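Local coordinates for phosphate-binding protein (Xanthomonas axonopodis pv. citri, PDB 5UB3) that probably acts as a periplasmic ligand receptor, here bound to chloride, and probably works as a pair with a diguanylate cyclase, at residues 85-90 with 247-252; 91-96 with 207-212; 231-236 with 254-259. All blocks are in the same frame, centred on the assembly; numbering follows the deposited sequence.

Interaction 1: 85-90 with 247-252; sequences TERGGL and RFFDTT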
loop_
_atom_site.group_PDB
_atom_site.type_symbol
_atom_site.label_atom_id
_atom_site.label_comp_id
_atom_site.label_asym_id
_atom_site.label_seq_id
_atom_site.Cartn_x
_atom_site.Cartn_y
_atom_site.Cartn_z
ATOM N N THR A 85 -2.482 -5.202 10.476
ATOM C CA THR A 85 -3.735 -4.511 10.314
ATOM C C THR A 85 -4.605 -5.250 9.325
ATOM O O THR A 85 -4.150 -5.652 8.238
ATOM C CB THR A 85 -3.510 -3.042 9.895
ATOM O OG1 THR A 85 -2.597 -2.480 10.833
ATOM C CG2 THR A 85 -4.773 -2.233 9.821
ATOM N N GLU A 86 -5.874 -5.396 9.716
ATOM C CA GLU A 86 -6.883 -6.058 8.889
ATOM C C GLU A 86 -7.779 -4.965 8.395
ATOM O O GLU A 86 -8.319 -4.167 9.188
ATOM C CB GLU A 86 -7.672 -7.039 9.773
ATOM C CG GLU A 86 -8.613 -7.922 9.001
ATOM C CD GLU A 86 -9.497 -8.703 9.963
ATOM O OE1 GLU A 86 -8.987 -9.714 10.529
ATOM O OE2 GLU A 86 -10.651 -8.231 10.138
ATOM N N ARG A 87 -7.951 -4.908 7.090
ATOM C CA ARG A 87 -8.824 -3.953 6.471
ATOM C C ARG A 87 -9.943 -4.649 5.683
ATOM O O ARG A 87 -9.727 -5.626 4.952
ATOM C CB ARG A 87 -8.020 -3.043 5.551
ATOM C CG ARG A 87 -7.030 -2.128 6.264
ATOM C CD ARG A 87 -6.262 -1.277 5.292
ATOM N NE ARG A 87 -5.289 -0.416 5.963
ATOM C CZ ARG A 87 -4.380 0.328 5.328
ATOM N NH1 ARG A 87 -4.282 0.351 3.965
ATOM N NH2 ARG A 87 -3.560 1.060 6.089
ATOM N N GLY A 88 -11.137 -4.097 5.805
ATOM C CA GLY A 88 -12.339 -4.696 5.230
ATOM C C GLY A 88 -12.523 -6.170 5.485
ATOM O O GLY A 88 -12.901 -6.877 4.581
ATOM N N GLY A 89 -12.193 -6.639 6.675
ATOM C CA GLY A 89 -12.243 -8.049 6.998
ATOM C C GLY A 89 -11.153 -8.949 6.418
ATOM O O GLY A 89 -11.187 -10.165 6.630
ATOM N N LEU A 90 -10.181 -8.399 5.694
ATOM C CA LEU A 90 -9.163 -9.218 5.020
ATOM C C LEU A 90 -7.820 -8.882 5.592
ATOM O O LEU A 90 -7.406 -7.712 5.622
ATOM C CB LEU A 90 -9.145 -8.901 3.518
ATOM C CG LEU A 90 -10.459 -9.138 2.794
ATOM C CD1 LEU A 90 -10.378 -8.657 1.373
ATOM C CD2 LEU A 90 -10.847 -10.615 2.835
ATOM N N ARG A 247 -13.677 4.793 9.249
ATOM C CA ARG A 247 -13.036 5.887 8.520
ATOM C C ARG A 247 -11.538 5.595 8.227
ATOM O O ARG A 247 -10.958 6.056 7.229
ATOM C CB ARG A 247 -13.133 7.152 9.390
ATOM C CG ARG A 247 -14.558 7.672 9.699
ATOM C CD ARG A 247 -15.224 8.555 8.653
ATOM N NE ARG A 247 -14.344 9.020 7.588
ATOM C CZ ARG A 247 -14.752 9.678 6.497
ATOM N NH1 ARG A 247 -13.858 10.035 5.576
ATOM N NH2 ARG A 247 -16.031 10.008 6.331
ATOM N N PHE A 248 -10.924 4.833 9.142
ATOM C CA PHE A 248 -9.532 4.466 9.071
ATOM C C PHE A 248 -9.355 3.275 8.109
ATOM O O PHE A 248 -8.933 2.213 8.517
ATOM C CB PHE A 248 -9.041 4.159 10.494
ATOM C CG PHE A 248 -7.552 4.172 10.680
ATOM C CD1 PHE A 248 -6.849 5.337 10.602
ATOM C CD2 PHE A 248 -6.871 3.030 11.033
ATOM C CE1 PHE A 248 -5.489 5.361 10.861
ATOM C CE2 PHE A 248 -5.511 3.038 11.300
ATOM C CZ PHE A 248 -4.814 4.199 11.168
ATOM N N PHE A 249 -9.637 3.495 6.831
ATOM C CA PHE A 249 -9.453 2.493 5.749
ATOM C C PHE A 249 -10.205 1.219 6.041
ATOM O O PHE A 249 -9.768 0.110 5.677
ATOM C CB PHE A 249 -7.975 2.223 5.603
ATOM C CG PHE A 249 -7.169 3.475 5.686
ATOM C CD1 PHE A 249 -7.355 4.465 4.735
ATOM C CD2 PHE A 249 -6.329 3.726 6.768
ATOM C CE1 PHE A 249 -6.676 5.670 4.827
ATOM C CE2 PHE A 249 -5.621 4.910 6.853
ATOM C CZ PHE A 249 -5.786 5.887 5.873
ATOM N N ASP A 250 -11.329 1.404 6.722
ATOM C CA ASP A 250 -12.209 0.310 7.143
ATOM C C ASP A 250 -11.442 -0.710 7.910
ATOM O O ASP A 250 -11.443 -1.889 7.597
ATOM C CB ASP A 250 -12.931 -0.277 5.947
ATOM C CG ASP A 250 -14.061 -1.225 6.349
ATOM O OD1 ASP A 250 -14.644 -1.127 7.421
ATOM O OD2 ASP A 250 -14.329 -2.119 5.584
ATOM N N THR A 251 -10.731 -0.255 8.920
ATOM C CA THR A 251 -9.932 -1.202 9.727
ATOM C C THR A 251 -10.872 -2.041 10.590
ATOM O O THR A 251 -11.725 -1.520 11.265
ATOM C CB THR A 251 -8.881 -0.475 10.562
ATOM O OG1 THR A 251 -7.955 0.178 9.653
ATOM C CG2 THR A 251 -8.164 -1.441 11.496
ATOM N N THR A 252 -10.759 -3.337 10.475
ATOM C CA THR A 252 -11.674 -4.273 11.129
ATOM C C THR A 252 -10.915 -5.083 12.156
ATOM O O THR A 252 -11.502 -5.906 12.872
ATOM C CB THR A 252 -12.305 -5.231 10.117
ATOM O OG1 THR A 252 -11.285 -5.772 9.264
ATOM C CG2 THR A 252 -13.354 -4.527 9.254
HETATM O O HOH W 1 -5.601 0.775 8.410
#
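Thr-85 and Thr-251 meet methyl to methyl, CG2 of one 3.9 Å from CG2 of the other, where the antiparallel strands 79-87 and 251-255 of this periplasmic binding protein come together. The hydroxyl of Thr-85 turns elsewhere, to Glu-214 of strand 209-217. Next along, Glu-86 is held twice by Thr-252. Its carbonyl O takes the backbone N of Thr-252 at 2.9 Å, and its carboxylate OE2 accepts the Thr-252 hydroxyl OG1 at 2.7 Å through the anti lone pair. CG of Glu-86 lies anti to the backbone N (chi1 -172°), which starts the extended chain that crosses Thr-252 at about a right angle. Arg-87 forms a non-hydrogen-bonded pair with Thr-251, their side chains on the same face of the sheet. Its extended chain runs beside Phe-249, whose CB sits over one face of the guanidinium, 3.8 Å from NE. That NE donates to a water, which in turn donates to OG1 of Thr-251, and OG1 itself donates to the carbonyl O of Phe-248; NH2 of Arg-87 is hydrogen-bonded to OG of Ser-64 on strand 62-66. The chain then reverses in a type I' turn from Arg-87 to Leu-90, with glycines at the two positive-phi positions. Gly-88 N gives a nearly straight bond to Asp-250 O (167°), while OD2 of Asp-250 lies 3.3 Å from Gly-88 CA. Gly-89 N reaches Thr-252 OG1 at 2.9 Å, a more bent bond of 146°, and this oxygen is the one that donates to Glu-86 OE2.

Interaction 2: 91-96 with 207-212; sequences RDFHTL and APVPRA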
loop_
_atom_site.group_PDB
_atom_site.type_symbol
_atom_site.label_atom_id
_atom_site.label_comp_id
_atom_site.label_asym_id
_atom_site.label_seq_id
_atom_site.Cartn_x
_atom_site.Cartn_y
_atom_site.Cartn_z
ATOM N N ARG A 91 -7.132 -9.913 6.005
ATOM C CA ARG A 91 -5.779 -9.759 6.446
ATOM C C ARG A 91 -4.769 -9.674 5.321
ATOM O O ARG A 91 -3.691 -9.121 5.543
ATOM C CB ARG A 91 -5.421 -10.969 7.228
ATOM C CG ARG A 91 -6.120 -11.032 8.563
ATOM C CD ARG A 91 -5.297 -12.068 9.282
ATOM N NE ARG A 91 -5.758 -12.410 10.571
ATOM C CZ ARG A 91 -5.256 -13.452 11.227
ATOM N NH1 ARG A 91 -4.259 -14.177 10.691
ATOM N NH2 ARG A 91 -5.714 -13.738 12.441
ATOM N N ASP A 92 -5.083 -10.327 4.185
ATOM C CA ASP A 92 -4.154 -10.479 3.051
ATOM C C ASP A 92 -4.733 -9.835 1.825
ATOM O O ASP A 92 -5.948 -9.575 1.712
ATOM C CB ASP A 92 -3.902 -11.961 2.719
ATOM C CG ASP A 92 -2.962 -12.655 3.683
ATOM O OD1 ASP A 92 -2.486 -12.076 4.709
ATOM O OD2 ASP A 92 -2.617 -13.833 3.388
ATOM N N PHE A 93 -3.850 -9.559 0.889
ATOM C CA PHE A 93 -4.275 -9.295 -0.451
ATOM C C PHE A 93 -3.229 -9.756 -1.458
ATOM O O PHE A 93 -2.153 -10.164 -1.068
ATOM C CB PHE A 93 -4.727 -7.843 -0.580
ATOM C CG PHE A 93 -3.623 -6.797 -0.552
ATOM C CD1 PHE A 93 -2.308 -7.072 -0.167
ATOM C CD2 PHE A 93 -3.956 -5.503 -0.933
ATOM C CE1 PHE A 93 -1.344 -6.091 -0.161
ATOM C CE2 PHE A 93 -2.995 -4.485 -0.937
ATOM C CZ PHE A 93 -1.686 -4.789 -0.562
ATOM N N HIS A 94 -3.529 -9.620 -2.752
ATOM C CA HIS A 94 -2.588 -9.961 -3.793
ATOM C C HIS A 94 -2.823 -9.100 -4.987
ATOM O O HIS A 94 -3.811 -8.423 -5.028
ATOM C CB HIS A 94 -2.627 -11.430 -4.208
ATOM C CG HIS A 94 -3.940 -11.896 -4.716
ATOM N ND1 HIS A 94 -4.942 -12.326 -3.889
ATOM C CD2 HIS A 94 -4.407 -12.010 -5.977
ATOM C CE1 HIS A 94 -5.971 -12.722 -4.613
ATOM N NE2 HIS A 94 -5.675 -12.517 -5.880
ATOM N N THR A 95 -1.856 -9.132 -5.896
ATOM C CA THR A 95 -1.951 -8.385 -7.142
ATOM C C THR A 95 -2.543 -9.262 -8.222
ATOM O O THR A 95 -2.234 -10.454 -8.300
ATOM C CB THR A 95 -0.614 -7.765 -7.502
ATOM O OG1 THR A 95 -0.389 -6.676 -6.591
ATOM C CG2 THR A 95 -0.660 -7.217 -8.923
ATOM N N LEU A 96 -3.439 -8.674 -9.001
ATOM C CA LEU A 96 -3.883 -9.291 -10.225
ATOM C C LEU A 96 -3.507 -8.451 -11.424
ATOM O O LEU A 96 -3.431 -7.205 -11.366
ATOM C CB LEU A 96 -5.357 -9.613 -10.169
ATOM C CG LEU A 96 -6.393 -8.612 -9.720
ATOM C CD1 LEU A 96 -6.525 -7.632 -10.857
ATOM C CD2 LEU A 96 -7.761 -9.236 -9.373
ATOM N N ALA A 207 1.087 -14.207 -5.331
ATOM C CA ALA A 207 0.882 -14.832 -3.994
ATOM C C ALA A 207 0.374 -13.755 -3.066
ATOM O O ALA A 207 0.693 -12.570 -3.267
ATOM C CB ALA A 207 2.207 -15.410 -3.452
ATOM N N PRO A 208 -0.386 -14.141 -2.041
ATOM C CA PRO A 208 -0.912 -13.104 -1.133
ATOM C C PRO A 208 0.141 -12.692 -0.166
ATOM O O PRO A 208 1.071 -13.437 0.083
ATOM C CB PRO A 208 -2.071 -13.807 -0.428
ATOM C CG PRO A 208 -1.591 -15.218 -0.379
ATOM C CD PRO A 208 -0.974 -15.444 -1.742
ATOM N N VAL A 209 0.014 -11.476 0.328
ATOM C CA VAL A 209 0.877 -10.961 1.391
ATOM C C VAL A 209 -0.054 -10.347 2.403
ATOM O O VAL A 209 -1.180 -10.022 2.065
ATOM C CB VAL A 209 1.889 -9.903 0.838
ATOM C CG1 VAL A 209 2.851 -10.521 -0.184
ATOM C CG2 VAL A 209 1.145 -8.745 0.250
ATOM N N PRO A 210 0.435 -10.106 3.635
ATOM C CA PRO A 210 -0.374 -9.345 4.522
ATOM C C PRO A 210 -0.610 -7.973 3.946
ATOM O O PRO A 210 0.264 -7.369 3.369
ATOM C CB PRO A 210 0.407 -9.259 5.813
ATOM C CG PRO A 210 1.666 -9.949 5.589
ATOM C CD PRO A 210 1.782 -10.344 4.143
ATOM N N ARG A 211 -1.814 -7.535 4.158
ATOM C CA ARG A 211 -2.383 -6.373 3.548
ATOM C C ARG A 211 -1.863 -5.045 4.079
ATOM O O ARG A 211 -1.533 -4.125 3.324
ATOM C CB ARG A 211 -3.862 -6.496 3.844
ATOM C CG ARG A 211 -4.596 -5.307 3.456
ATOM C CD ARG A 211 -5.903 -5.641 2.872
ATOM N NE ARG A 211 -6.265 -4.454 2.152
ATOM C CZ ARG A 211 -7.503 -4.121 1.864
ATOM N NH1 ARG A 211 -8.540 -4.894 2.218
ATOM N NH2 ARG A 211 -7.680 -2.995 1.205
ATOM N N ALA A 212 -1.828 -4.898 5.398
ATOM C CA ALA A 212 -1.461 -3.587 5.963
ATOM C C ALA A 212 -0.888 -3.767 7.320
ATOM O O ALA A 212 -1.017 -4.847 7.891
ATOM C CB ALA A 212 -2.638 -2.652 5.995
#
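With chi1 at 72°, CG of Phe-93 lies between its own backbone N and carbonyl carbon, on the face of the sheet that Val-209 shares. Arg-211 has CG anti to its backbone N (chi1 172°) and a bend at chi2. The Phe-93 and Arg-211 side chains cross at about a right angle. The ring is met on two sides. Over one face sits CA of Arg-211, in a CH-pi contact 4.2 Å from the ring centroid, while CG2 of Val-209 comes to the edge, 3.7 Å from CE1. Farther out, NE of Arg-211 is 4.0 Å from CD2 of Phe-93; the two planes are 19° apart, though the guanidinium comes in obliquely. That NE is buried here without a polar partner in the model. The backbones form a short antiparallel pairing of strands 92-100 and 209-217. Because strand 92-100 runs on to pair with strand 178-182, the arrangement is consistent with the interlobe crossing of a two-lobed periplasmic binding protein. Phe-93 and Val-209 are a hydrogen-bonded pair: Phe-93 N donates to Val-209 O at 3.0 Å, and Val-209 N returns a bond to Phe-93 O at 2.9 Å. Two residues back along the first strand, Arg-91 O accepts Arg-211 N at 2.8 Å. Between these bonds, Asp-92 and Pro-210 form a non-hydrogen-bonded pair, with a CA-H...O contact from Asp-92 CA to Val-209 O at 3.2 Å. The Asp-92 carboxylate passes the Pro-208 ring, and its OD2 forms a salt bridge with Arg-264. At the far end CB of His-94 lies 3.6 Å from the carbonyl O of Ala-207, and its imidazole NE2 is hydrogen-bonded to Arg-205.

Interaction 3: 231-236 with 254-259; sequences VLLQAA and FRPLDP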
loop_
_atom_site.group_PDB
_atom_site.type_symbol
_atom_site.label_atom_id
_atom_site.label_comp_id
_atom_site.label_asym_id
_atom_site.label_seq_id
_atom_site.Cartn_x
_atom_site.Cartn_y
_atom_site.Cartn_z
ATOM N N VAL A 231 -3.476 0.515 22.960
ATOM C CA VAL A 231 -4.704 1.262 22.656
ATOM C C VAL A 231 -5.361 0.766 21.339
ATOM O O VAL A 231 -6.575 0.610 21.240
ATOM C CB VAL A 231 -4.417 2.768 22.583
ATOM C CG1 VAL A 231 -5.584 3.510 21.998
ATOM C CG2 VAL A 231 -4.079 3.306 23.957
ATOM N N LEU A 232 -4.549 0.546 20.315
ATOM C CA LEU A 232 -5.085 0.081 19.044
ATOM C C LEU A 232 -5.707 -1.321 19.168
ATOM O O LEU A 232 -6.828 -1.562 18.701
ATOM C CB LEU A 232 -3.965 0.104 17.982
ATOM C CG LEU A 232 -3.669 1.549 17.612
ATOM C CD1 LEU A 232 -2.478 1.598 16.680
ATOM C CD2 LEU A 232 -4.876 2.290 17.035
ATOM N N LEU A 233 -5.013 -2.189 19.869
ATOM C CA LEU A 233 -5.520 -3.506 20.119
ATOM C C LEU A 233 -6.876 -3.463 20.804
ATOM O O LEU A 233 -7.753 -4.240 20.464
ATOM C CB LEU A 233 -4.540 -4.292 20.942
ATOM C CG LEU A 233 -3.417 -4.981 20.207
ATOM C CD1 LEU A 233 -2.443 -5.500 21.243
ATOM C CD2 LEU A 233 -3.946 -6.147 19.325
ATOM N N GLN A 234 -7.072 -2.536 21.734
ATOM C CA GLN A 234 -8.344 -2.420 22.420
ATOM C C GLN A 234 -9.407 -1.752 21.566
ATOM O O GLN A 234 -10.542 -1.887 21.859
ATOM C CB GLN A 234 -8.159 -1.669 23.762
ATOM C CG GLN A 234 -7.663 -2.604 24.861
ATOM C CD GLN A 234 -7.041 -1.911 26.087
ATOM O OE1 GLN A 234 -7.188 -0.706 26.302
ATOM N NE2 GLN A 234 -6.340 -2.693 26.907
ATOM N N ALA A 235 -9.020 -0.974 20.560
ATOM C CA ALA A 235 -9.936 -0.232 19.739
ATOM C C ALA A 235 -10.860 -1.135 18.977
ATOM O O ALA A 235 -12.031 -0.852 18.874
ATOM C CB ALA A 235 -9.177 0.639 18.747
ATOM N N ALA A 236 -10.345 -2.218 18.423
ATOM C CA ALA A 236 -11.158 -3.027 17.535
ATOM C C ALA A 236 -12.427 -3.525 18.233
ATOM O O ALA A 236 -13.423 -3.672 17.584
ATOM C CB ALA A 236 -10.370 -4.186 16.971
ATOM N N PHE A 254 -6.781 -5.397 14.393
ATOM C CA PHE A 254 -5.337 -5.295 14.528
ATOM C C PHE A 254 -4.874 -6.507 15.238
ATOM O O PHE A 254 -5.602 -7.082 16.101
ATOM C CB PHE A 254 -4.910 -4.139 15.434
ATOM C CG PHE A 254 -5.222 -2.788 14.910
ATOM C CD1 PHE A 254 -4.495 -2.256 13.846
ATOM C CD2 PHE A 254 -6.225 -2.020 15.509
ATOM C CE1 PHE A 254 -4.752 -0.983 13.393
ATOM C CE2 PHE A 254 -6.523 -0.775 14.995
ATOM C CZ PHE A 254 -5.791 -0.253 13.943
ATOM N N ARG A 255 -3.645 -6.900 14.983
ATOM C CA ARG A 255 -3.139 -7.955 15.761
ATOM C C ARG A 255 -1.626 -7.902 15.949
ATOM O O ARG A 255 -0.908 -7.213 15.186
ATOM C CB ARG A 255 -3.678 -9.275 15.219
ATOM C CG ARG A 255 -2.993 -9.798 14.037
ATOM C CD ARG A 255 -3.754 -10.957 13.324
ATOM N NE ARG A 255 -2.764 -11.241 12.275
ATOM C CZ ARG A 255 -2.649 -10.653 11.071
ATOM N NH1 ARG A 255 -3.576 -9.792 10.564
ATOM N NH2 ARG A 255 -1.571 -10.981 10.344
ATOM N N PRO A 256 -1.151 -8.523 17.046
ATOM C CA PRO A 256 0.244 -8.494 17.331
ATOM C C PRO A 256 1.032 -9.162 16.199
ATOM O O PRO A 256 0.539 -10.087 15.521
ATOM C CB PRO A 256 0.365 -9.370 18.587
ATOM C CG PRO A 256 -0.957 -9.395 19.181
ATOM C CD PRO A 256 -1.915 -9.274 18.065
ATOM N N LEU A 257 2.234 -8.710 16.020
ATOM C CA LEU A 257 3.127 -9.389 15.154
ATOM C C LEU A 257 3.446 -10.720 15.810
ATOM O O LEU A 257 3.395 -10.862 17.039
ATOM C CB LEU A 257 4.397 -8.619 14.917
ATOM C CG LEU A 257 4.113 -7.632 13.731
ATOM C CD1 LEU A 257 3.654 -6.298 14.249
ATOM C CD2 LEU A 257 5.303 -7.475 12.855
ATOM N N ASP A 258 3.780 -11.662 14.959
ATOM C CA ASP A 258 4.022 -13.035 15.378
ATOM C C ASP A 258 5.019 -13.631 14.386
ATOM O O ASP A 258 5.449 -12.930 13.431
ATOM C CB ASP A 258 2.704 -13.799 15.570
ATOM C CG ASP A 258 1.919 -14.015 14.283
ATOM O OD1 ASP A 258 2.533 -14.287 13.241
ATOM O OD2 ASP A 258 0.670 -13.949 14.347
ATOM N N PRO A 259 5.474 -14.869 14.644
ATOM C CA PRO A 259 6.586 -15.276 13.803
ATOM C C PRO A 259 6.157 -15.373 12.331
ATOM O O PRO A 259 6.969 -15.081 11.453
ATOM C CB PRO A 259 7.017 -16.614 14.415
ATOM C CG PRO A 259 6.634 -16.455 15.837
ATOM C CD PRO A 259 5.265 -15.840 15.731
#
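The Phe-254 ring lies against Leu-232, whose CB stands over one ring face, 4.2 Å from the centroid and 20° off the normal. This is a CH-pi contact, displaced toward the CD2-CE2 side of the ring. CD2 of Leu-232 adds to it at 4.0 Å from CE2, and the Leu-232 carbonyl O comes within 3.3 Å of ring atom CD2. A chi1 of -66°, with CG anti to the carbonyl carbon, starts the Phe-254 side chain in this direction. Leu-233 works along the backbone instead: its CD2 methyl touches the Phe-254 carbonyl O at 3.7 Å and reaches Pro-256 CD at 3.9 Å, the leucine and proline side chains crossing at about a right angle. The side chains that meet are apolar, with two backbone carbonyl oxygens also touching carbon atoms. In helix 222-235 the Leu-232 carbonyl also accepts the N of Ala-235. On the strand side, Arg-255 is hydrogen-bonded through its backbone to Met-84, which fixes the strand beside 79-87, and Phe-254 touches Thr-85 there. Leu-232 also meets Leu-83 of that strand, and Leu-24 and Val-28, so helix 222-235 packs on the sheet of one lobe of the periplasmic-binding-protein fold, beside helix 14-28.

How the interactions relate
Interactions 1 and 3 share strand 251-255 and have centres about 12 Å apart; the Phe-248 and Phe-254 rings link them, CE2 of the first lying 4.2 Å from CZ of the second. Interactions 1 and 2, about 13 Å apart between centres, are joined through the neighbouring strands 79-87 and 209-217, where Thr-85 N probably donates to Ala-212 O at 3.0 Å. The type I' turn of interaction 1 leads directly into the strand that opens interaction 2. Between interactions 2 and 3, about 18 Å apart, the like-charged Arg-91 and Arg-255 come close. Together the contacts run from a helix packed on one lobe to the probable interlobe crossing.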